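Local coordinates for protein beta-L-arabinobiosidase (Bacteroides thetaiotaomicron, PDB 5MQR) that probably hydrolyses glycosidic bonds of plant pectin as a beta-L-arabinobiosidase of a gut bacterium, possibly with sialidase activity, at residues A[751-756]-A[892-897]; A[714-719]-A[755-760]. One frame throughout, in Å; residues are numbered along the deposited sequence.

In the fold
Of the elements concerned here, helix 712-719 is met first along the chain from the N terminus, and contact 2 (714-719 with 755-760) closes a loop of 35 residues, helix 726-737 among them, against helix 754-765. Contact 1 (751-756 with 892-897) starts where that loop ends and closes a far longer, mainly helical excursion of 135 residues. Neither nests inside the other: they follow in series, sharing A755 and D756 on helix 754-765, and their centres lie about 10 Å apart. The two meet directly as well, with Y893 and W753 packing on Y717. Together they tie helix 712-719, helix 754-765 and the end of helix 890-893 into one buried region of the MGH1-like glycoside hydrolase domain.

Contact 1 (A[751-756]-A[892-897]); sequences SSWNAD and WYFNLP
W753, Y893 and F894 form an aromatic cluster in which the indole receives the edges of the other two rings. Y893 makes an edge-to-face pair with the five-membered ring of W753, centroids 4.9 Å apart and planes at 72°. F894 makes an offset edge-to-face pair with the same ring at a centroid separation of 5.5 Å. The W753 side chain starts between its backbone N and carbonyl carbon (chi1 71°), which swings the indole over towards Y893 and F894. A separate apolar contact brings W753 CB within 3.6 Å of F894 CZ. Y893 and F894, adjacent in sequence, also touch each other, with Y893 CD1 over one face of the F894 ring. Tryptophan suits this place because its broad face can take two ring edges at once.

Polar bonding is slight. W753 NE1 donates to Y893 OH over 3.0 Å, but the angle at the hydrogen is only 122°, so the bond is weak. The carboxylate of D756 stands at the edge of F894, nearly perpendicular to the ring, with D756 CG 3.5 Å from F894 CE1; a ring rim bearing hydrogens is a favourable neighbour for an anion. D756 OD2 accepts a hydrogen bond from Y717 OH, its strongest polar partner. A water donates to D756 OD1 at 2.6 Å and to the Y893 carbonyl O at 3.1 Å, bridging the segments.

Backbone motifs shape both ends. S752 OG accepts from N754 N in an ST turn where helix 754-765 starts, while N895, with positive phi, is the C-prime residue of a Schellman motif ending helix 890-893. Helix 948-964 packs on W753 and Y893, and helix 820-839 touches F894. The cluster thus lies between helices, consistent with the helical barrel of six-hairpin glycosidases.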
ATOM      1  N   SER A 751      15.148  -1.989  42.852  1.00 30.16           N
ATOM      2  CA  SER A 751      13.733  -1.722  42.793  1.00 29.82           C
ATOM      3  C   SER A 751      13.140  -2.380  41.554  1.00 28.76           C
ATOM      4  O   SER A 751      13.836  -2.610  40.555  1.00 27.44           O
ATOM      5  CB  SER A 751      13.460  -0.219  42.746  1.00 30.10           C
ATOM      6  OG  SER A 751      14.020   0.458  43.858  1.00 30.41           O
ATOM      7  N   SER A 752      11.846  -2.678  41.642  1.00 28.41           N
ATOM      8  CA  SER A 752      11.146  -3.448  40.609  1.00 27.89           C
ATOM      9  C   SER A 752       9.800  -2.847  40.213  1.00 26.69           C
ATOM     10  O   SER A 752       8.977  -2.540  41.098  1.00 27.09           O
ATOM     11  CB  SER A 752      10.913  -4.878  41.108  1.00 28.44           C
ATOM     12  OG  SER A 752      10.082  -5.579  40.208  1.00 28.77           O
ATOM     13  N   TRP A 753       9.582  -2.711  38.898  1.00 25.22           N
ATOM     14  CA  TRP A 753       8.231  -2.543  38.336  1.00 24.65           C
ATOM     15  C   TRP A 753       7.829  -3.745  37.507  1.00 24.61           C
ATOM     16  O   TRP A 753       7.044  -3.641  36.578  1.00 24.24           O
ATOM     17  CB  TRP A 753       8.049  -1.213  37.590  1.00 23.99           C
ATOM     18  CG  TRP A 753       8.719  -0.986  36.267  1.00 23.40           C
ATOM     19  CD1 TRP A 753       8.178  -1.192  35.059  1.00 22.99           C
ATOM     20  CD2 TRP A 753      10.020  -0.431  36.029  1.00 23.12           C
ATOM     21  NE1 TRP A 753       9.046  -0.835  34.073  1.00 22.71           N
ATOM     22  CE2 TRP A 753      10.186  -0.348  34.641  1.00 22.63           C
ATOM     23  CE3 TRP A 753      11.048   0.020  36.854  1.00 23.08           C
ATOM     24  CZ2 TRP A 753      11.347   0.145  34.052  1.00 22.16           C
ATOM     25  CZ3 TRP A 753      12.204   0.516  36.268  1.00 22.83           C
ATOM     26  CH2 TRP A 753      12.350   0.565  34.883  1.00 22.42           C
ATOM     27  N   ASN A 754       8.271  -4.924  37.923  1.00 24.97           N
ATOM     28  CA  ASN A 754       8.138  -6.107  37.076  1.00 24.68           C
ATOM     29  C   ASN A 754       6.745  -6.669  36.927  1.00 24.54           C
ATOM     30  O   ASN A 754       6.458  -7.284  35.894  1.00 22.95           O
ATOM     31  CB  ASN A 754       9.083  -7.203  37.529  1.00 25.22           C
ATOM     32  CG  ASN A 754      10.530  -6.829  37.320  1.00 25.58           C
ATOM     33  OD1 ASN A 754      10.871  -5.972  36.484  1.00 25.38           O
ATOM     34  ND2 ASN A 754      11.395  -7.435  38.111  1.00 26.73           N
ATOM     35  N   ALA A 755       5.884  -6.473  37.921  1.00 25.06           N
ATOM     36  CA  ALA A 755       4.506  -6.915  37.739  1.00 25.73           C
ATOM     37  C   ALA A 755       3.832  -6.057  36.681  1.00 24.97           C
ATOM     38  O   ALA A 755       3.167  -6.586  35.797  1.00 24.87           O
ATOM     39  CB  ALA A 755       3.726  -6.904  39.031  1.00 26.79           C
ATOM     40  N   ASP A 756       4.039  -4.744  36.735  1.00 24.55           N
ATOM     41  CA  ASP A 756       3.588  -3.859  35.631  1.00 24.13           C
ATOM     42  C   ASP A 756       4.143  -4.285  34.293  1.00 23.33           C
ATOM     43  O   ASP A 756       3.409  -4.304  33.336  1.00 23.38           O
ATOM     44  CB  ASP A 756       3.941  -2.398  35.885  1.00 24.10           C
ATOM     45  CG  ASP A 756       3.749  -1.524  34.683  1.00 23.90           C
ATOM     46  OD1 ASP A 756       2.626  -0.999  34.499  1.00 24.21           O
ATOM     47  OD2 ASP A 756       4.748  -1.350  33.941  1.00 23.48           O
ATOM     48  N   TRP A 892       3.783   9.257  36.099  1.00 24.30           N
ATOM     49  CA  TRP A 892       3.081   9.137  34.812  1.00 23.75           C
ATOM     50  C   TRP A 892       3.451   7.901  33.971  1.00 22.86           C
ATOM     51  O   TRP A 892       2.695   7.511  33.095  1.00 22.56           O
ATOM     52  CB  TRP A 892       3.277  10.384  33.954  1.00 23.38           C
ATOM     53  CG  TRP A 892       2.502  11.513  34.456  1.00 24.15           C
ATOM     54  CD1 TRP A 892       1.176  11.742  34.264  1.00 24.31           C
ATOM     55  CD2 TRP A 892       2.979  12.574  35.270  1.00 24.43           C
ATOM     56  NE1 TRP A 892       0.804  12.886  34.881  1.00 24.78           N
ATOM     57  CE2 TRP A 892       1.890  13.433  35.501  1.00 24.95           C
ATOM     58  CE3 TRP A 892       4.234  12.909  35.788  1.00 24.54           C
ATOM     59  CZ2 TRP A 892       1.997  14.595  36.257  1.00 25.58           C
ATOM     60  CZ3 TRP A 892       4.350  14.071  36.559  1.00 24.93           C
ATOM     61  CH2 TRP A 892       3.230  14.895  36.786  1.00 25.65           C
ATOM     62  N   TYR A 893       4.594   7.296  34.229  1.00 22.52           N
ATOM     63  CA  TYR A 893       4.926   5.980  33.658  1.00 22.18           C
ATOM     64  C   TYR A 893       3.841   4.937  33.967  1.00 22.25           C
ATOM     65  O   TYR A 893       3.631   4.014  33.189  1.00 21.29           O
ATOM     66  CB  TYR A 893       6.291   5.507  34.186  1.00 21.83           C
ATOM     67  CG  TYR A 893       6.879   4.318  33.512  1.00 21.04           C
ATOM     68  CD1 TYR A 893       6.477   3.055  33.860  1.00 21.14           C
ATOM     69  CD2 TYR A 893       7.902   4.454  32.577  1.00 20.66           C
ATOM     70  CE1 TYR A 893       7.003   1.942  33.235  1.00 21.05           C
ATOM     71  CE2 TYR A 893       8.465   3.349  31.964  1.00 20.35           C
ATOM     72  CZ  TYR A 893       8.010   2.085  32.298  1.00 20.62           C
ATOM     73  OH  TYR A 893       8.540   0.946  31.718  1.00 20.42           O
ATOM     74  N   PHE A 894       3.154   5.098  35.095  1.00 22.84           N
ATOM     75  CA  PHE A 894       2.097   4.178  35.495  1.00 23.18           C
ATOM     76  C   PHE A 894       0.742   4.848  35.558  1.00 23.68           C
ATOM     77  O   PHE A 894      -0.176   4.324  36.180  1.00 23.96           O
ATOM     78  CB  PHE A 894       2.452   3.545  36.847  1.00 23.39           C
ATOM     79  CG  PHE A 894       3.813   2.955  36.884  1.00 23.00           C
ATOM     80  CD1 PHE A 894       4.036   1.661  36.453  1.00 22.87           C
ATOM     81  CD2 PHE A 894       4.882   3.698  37.315  1.00 23.09           C
ATOM     82  CE1 PHE A 894       5.321   1.116  36.458  1.00 22.64           C
ATOM     83  CE2 PHE A 894       6.163   3.164  37.330  1.00 22.85           C
ATOM     84  CZ  PHE A 894       6.387   1.867  36.907  1.00 22.53           C
ATOM     85  N   ASN A 895       0.607   5.989  34.897  1.00 24.17           N
ATOM     86  CA  ASN A 895      -0.629   6.788  34.941  1.00 25.15           C
ATOM     87  C   ASN A 895      -1.156   7.001  36.377  1.00 26.10           C
ATOM     88  O   ASN A 895      -2.356   6.944  36.625  1.00 25.87           O
ATOM     89  CB  ASN A 895      -1.707   6.142  34.049  1.00 25.28           C
ATOM     90  CG  ASN A 895      -1.268   6.031  32.600  1.00 24.73           C
ATOM     91  OD1 ASN A 895      -1.170   7.023  31.897  1.00 25.50           O
ATOM     92  ND2 ASN A 895      -0.986   4.835  32.161  1.00 24.34           N
ATOM     93  N   LEU A 896      -0.236   7.244  37.309  1.00 26.83           N
ATOM     94  CA  LEU A 896      -0.603   7.425  38.711  1.00 28.24           C
ATOM     95  C   LEU A 896      -1.406   8.704  38.964  1.00 29.38           C
ATOM     96  O   LEU A 896      -2.450   8.645  39.617  1.00 30.20           O
ATOM     97  CB  LEU A 896       0.646   7.357  39.613  1.00 28.04           C
ATOM     98  CG  LEU A 896       0.488   7.369  41.134  1.00 28.55           C
ATOM     99  CD1 LEU A 896       1.761   6.882  41.817  1.00 28.46           C
ATOM    100  CD2 LEU A 896       0.143   8.755  41.648  1.00 29.42           C
ATOM    101  N   PRO A 897      -0.911   9.870  38.496  1.00 30.32           N
ATOM    102  CA  PRO A 897      -1.614  11.093  38.940  1.00 31.53           C
ATOM    103  C   PRO A 897      -3.015  11.236  38.359  1.00 32.74           C
ATOM    104  O   PRO A 897      -3.313  10.663  37.321  1.00 30.85           O
ATOM    105  CB  PRO A 897      -0.701  12.225  38.444  1.00 31.00           C
ATOM    106  CG  PRO A 897       0.650  11.566  38.300  1.00 30.33           C
ATOM    107  CD  PRO A 897       0.311  10.212  37.741  1.00 29.57           C
TER
HETATM  108  O   HOH W   1       2.108   1.278  33.300  1.00 29.53           O

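Contact 2 (A[714-719]-A[755-760]); sequences HHIYES and ADAVLA
I716 and A757 form the apolar centre, where helices 712-719 and 754-765 run almost parallel, at 8° and 8.8 Å between the axes of the short segments. I716 CB lies 3.9 Å from A757 CB, and the CG2 branch, anti to the backbone N, rests against the A757 carbonyl, 3.3 Å from its O. Alanine's small methyl lets a branched isoleucine settle close to the opposing backbone.

Further out, the ring of Y717 reaches across the other helix. Its CE1 edge passes A757, while the methyl of A760 sits over one face in a CH-pi contact, A760 CB being 3.9 Å from the ring centroid and 24° off the normal. Two alanines a turn apart leave room for the ring: A760 covers part of one face and A757 meets the CE1 corner.

At the polar edge Y717 OH donates to D756 OD2 over a short 2.6 Å. The hydroxyl comes from the syn side, 19° out of the carboxylate plane, and ring and carboxylate are nearly coplanar; the bond holds the carboxylate in place, while A760 on the face limits how the ring can turn. A phenylalanine here would probably keep the packing on A760 yet leave D756 OD2 without this donor, its carboxylate less firmly oriented.

R720 spans the helices beyond, bonding to the carbonyls of both Y717 and A760. Behind helix 712-719, E718 accepts from backbone N atoms around the start of helix 1022-1029 and touches helix 666-680; on the flank of helix 754-765, A755 and L759 pack on helix 820-839.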
ATOM      1  N   HIS A 714      12.532  -2.346  31.772  1.00 23.07           N
ATOM      2  CA  HIS A 714      12.915  -1.941  30.423  1.00 23.03           C
ATOM      3  C   HIS A 714      13.106  -3.150  29.502  1.00 23.03           C
ATOM      4  O   HIS A 714      12.642  -3.114  28.361  1.00 22.87           O
ATOM      5  CB  HIS A 714      14.225  -1.131  30.418  1.00 23.15           C
ATOM      6  CG  HIS A 714      14.115   0.250  30.995  1.00 23.82           C
ATOM      7  ND1 HIS A 714      13.070   1.106  30.716  1.00 24.08           N
ATOM      8  CD2 HIS A 714      14.964   0.948  31.785  1.00 24.61           C
ATOM      9  CE1 HIS A 714      13.271   2.263  31.320  1.00 24.67           C
ATOM     10  NE2 HIS A 714      14.411   2.194  31.984  1.00 24.97           N
ATOM     11  N   HIS A 715      13.807  -4.193  29.977  1.00 22.70           N
ATOM     12  CA  HIS A 715      14.031  -5.409  29.166  1.00 22.39           C
ATOM     13  C   HIS A 715      12.724  -6.009  28.662  1.00 21.84           C
ATOM     14  O   HIS A 715      12.620  -6.398  27.502  1.00 20.58           O
ATOM     15  CB  HIS A 715      14.832  -6.487  29.911  1.00 23.05           C
ATOM     16  CG  HIS A 715      16.212  -6.051  30.292  1.00 23.76           C
ATOM     17  ND1 HIS A 715      16.958  -6.698  31.251  1.00 24.33           N
ATOM     18  CD2 HIS A 715      16.964  -4.999  29.873  1.00 23.78           C
ATOM     19  CE1 HIS A 715      18.121  -6.077  31.388  1.00 24.46           C
ATOM     20  NE2 HIS A 715      18.151  -5.046  30.557  1.00 23.68           N
ATOM     21  N   ILE A 716      11.728  -6.059  29.535  1.00 21.99           N
ATOM     22  CA  ILE A 716      10.441  -6.643  29.183  1.00 21.90           C
ATOM     23  C   ILE A 716       9.671  -5.717  28.254  1.00 21.43           C
ATOM     24  O   ILE A 716       9.071  -6.181  27.281  1.00 21.07           O
ATOM     25  CB  ILE A 716       9.618  -6.994  30.433  1.00 22.03           C
ATOM     26  CG1 ILE A 716      10.351  -8.074  31.230  1.00 22.41           C
ATOM     27  CG2 ILE A 716       8.227  -7.467  30.048  1.00 21.91           C
ATOM     28  CD1 ILE A 716       9.873  -8.236  32.652  1.00 22.72           C
ATOM     29  N   TYR A 717       9.662  -4.425  28.562  1.00 21.52           N
ATOM     30  CA  TYR A 717       8.942  -3.449  27.719  1.00 21.37           C
ATOM     31  C   TYR A 717       9.502  -3.419  26.286  1.00 21.25           C
ATOM     32  O   TYR A 717       8.743  -3.286  25.323  1.00 20.81           O
ATOM     33  CB  TYR A 717       8.936  -2.045  28.327  1.00 21.29           C
ATOM     34  CG  TYR A 717       7.721  -1.688  29.197  1.00 21.95           C
ATOM     35  CD1 TYR A 717       7.585  -2.156  30.500  1.00 22.10           C
ATOM     36  CD2 TYR A 717       6.725  -0.821  28.716  1.00 21.95           C
ATOM     37  CE1 TYR A 717       6.494  -1.795  31.276  1.00 22.40           C
ATOM     38  CE2 TYR A 717       5.647  -0.459  29.483  1.00 22.08           C
ATOM     39  CZ  TYR A 717       5.518  -0.954  30.761  1.00 22.59           C
ATOM     40  OH  TYR A 717       4.398  -0.586  31.494  1.00 22.91           O
ATOM     41  N   GLU A 718      10.819  -3.559  26.141  1.00 21.15           N
ATOM     42  CA  GLU A 718      11.430  -3.606  24.825  1.00 20.77           C
ATOM     43  C   GLU A 718      11.220  -4.952  24.156  1.00 20.89           C
ATOM     44  O   GLU A 718      10.849  -5.005  22.982  1.00 20.63           O
ATOM     45  CB  GLU A 718      12.922  -3.323  24.883  1.00 20.75           C
ATOM     46  CG  GLU A 718      13.578  -3.035  23.523  1.00 20.25           C
ATOM     47  CD  GLU A 718      13.504  -1.565  23.115  1.00 20.13           C
ATOM     48  OE1 GLU A 718      12.611  -0.842  23.621  1.00 19.59           O
ATOM     49  OE2 GLU A 718      14.352  -1.126  22.297  1.00 19.34           O
ATOM     50  N   SER A 719      11.474  -6.025  24.889  1.00 20.95           N
ATOM     51  CA  SER A 719      11.488  -7.357  24.309  1.00 20.88           C
ATOM     52  C   SER A 719      10.107  -7.921  24.025  1.00 21.21           C
ATOM     53  O   SER A 719       9.993  -8.933  23.339  1.00 20.95           O
ATOM     54  CB  SER A 719      12.261  -8.320  25.195  1.00 21.18           C
ATOM     55  OG  SER A 719      13.587  -7.843  25.403  1.00 21.65           O
ATOM     56  N   ALA A 755       5.884  -6.473  37.921  1.00 25.06           N
ATOM     57  CA  ALA A 755       4.506  -6.915  37.739  1.00 25.73           C
ATOM     58  C   ALA A 755       3.832  -6.057  36.681  1.00 24.97           C
ATOM     59  O   ALA A 755       3.167  -6.586  35.797  1.00 24.87           O
ATOM     60  CB  ALA A 755       3.726  -6.904  39.031  1.00 26.79           C
ATOM     61  N   ASP A 756       4.039  -4.744  36.735  1.00 24.55           N
ATOM     62  CA  ASP A 756       3.588  -3.859  35.631  1.00 24.13           C
ATOM     63  C   ASP A 756       4.143  -4.285  34.293  1.00 23.33           C
ATOM     64  O   ASP A 756       3.409  -4.304  33.336  1.00 23.38           O
ATOM     65  CB  ASP A 756       3.941  -2.398  35.885  1.00 24.10           C
ATOM     66  CG  ASP A 756       3.749  -1.524  34.683  1.00 23.90           C
ATOM     67  OD1 ASP A 756       2.626  -0.999  34.499  1.00 24.21           O
ATOM     68  OD2 ASP A 756       4.748  -1.350  33.941  1.00 23.48           O
ATOM     69  N   ALA A 757       5.431  -4.613  34.232  1.00 22.84           N
ATOM     70  CA  ALA A 757       6.055  -5.048  32.986  1.00 22.40           C
ATOM     71  C   ALA A 757       5.500  -6.377  32.450  1.00 22.28           C
ATOM     72  O   ALA A 757       5.327  -6.511  31.251  1.00 21.98           O
ATOM     73  CB  ALA A 757       7.579  -5.112  33.126  1.00 22.26           C
ATOM     74  N   VAL A 758       5.218  -7.339  33.322  1.00 22.67           N
ATOM     75  CA  VAL A 758       4.607  -8.597  32.898  1.00 23.04           C
ATOM     76  C   VAL A 758       3.182  -8.389  32.355  1.00 23.45           C
ATOM     77  O   VAL A 758       2.829  -8.990  31.332  1.00 23.90           O
ATOM     78  CB  VAL A 758       4.645  -9.672  34.012  1.00 23.31           C
ATOM     79  CG1 VAL A 758       3.715 -10.845  33.697  1.00 23.74           C
ATOM     80  CG2 VAL A 758       6.062 -10.167  34.175  1.00 23.10           C
ATOM     81  N   LEU A 759       2.372  -7.561  33.009  1.00 23.34           N
ATOM     82  CA  LEU A 759       1.088  -7.201  32.438  1.00 23.85           C
ATOM     83  C   LEU A 759       1.268  -6.456  31.075  1.00 23.94           C
ATOM     84  O   LEU A 759       0.539  -6.750  30.113  1.00 23.54           O
ATOM     85  CB  LEU A 759       0.254  -6.391  33.424  1.00 24.52           C
ATOM     86  CG  LEU A 759      -1.145  -5.984  32.940  1.00 25.03           C
ATOM     87  CD1 LEU A 759      -1.984  -7.219  32.638  1.00 25.47           C
ATOM     88  CD2 LEU A 759      -1.831  -5.088  33.958  1.00 25.67           C
ATOM     89  N   ALA A 760       2.253  -5.553  30.973  1.00 23.70           N
ATOM     90  CA  ALA A 760       2.538  -4.860  29.696  1.00 23.68           C
ATOM     91  C   ALA A 760       2.862  -5.854  28.562  1.00 23.76           C
ATOM     92  O   ALA A 760       2.481  -5.637  27.409  1.00 22.53           O
ATOM     93  CB  ALA A 760       3.685  -3.880  29.859  1.00 23.23           C
TER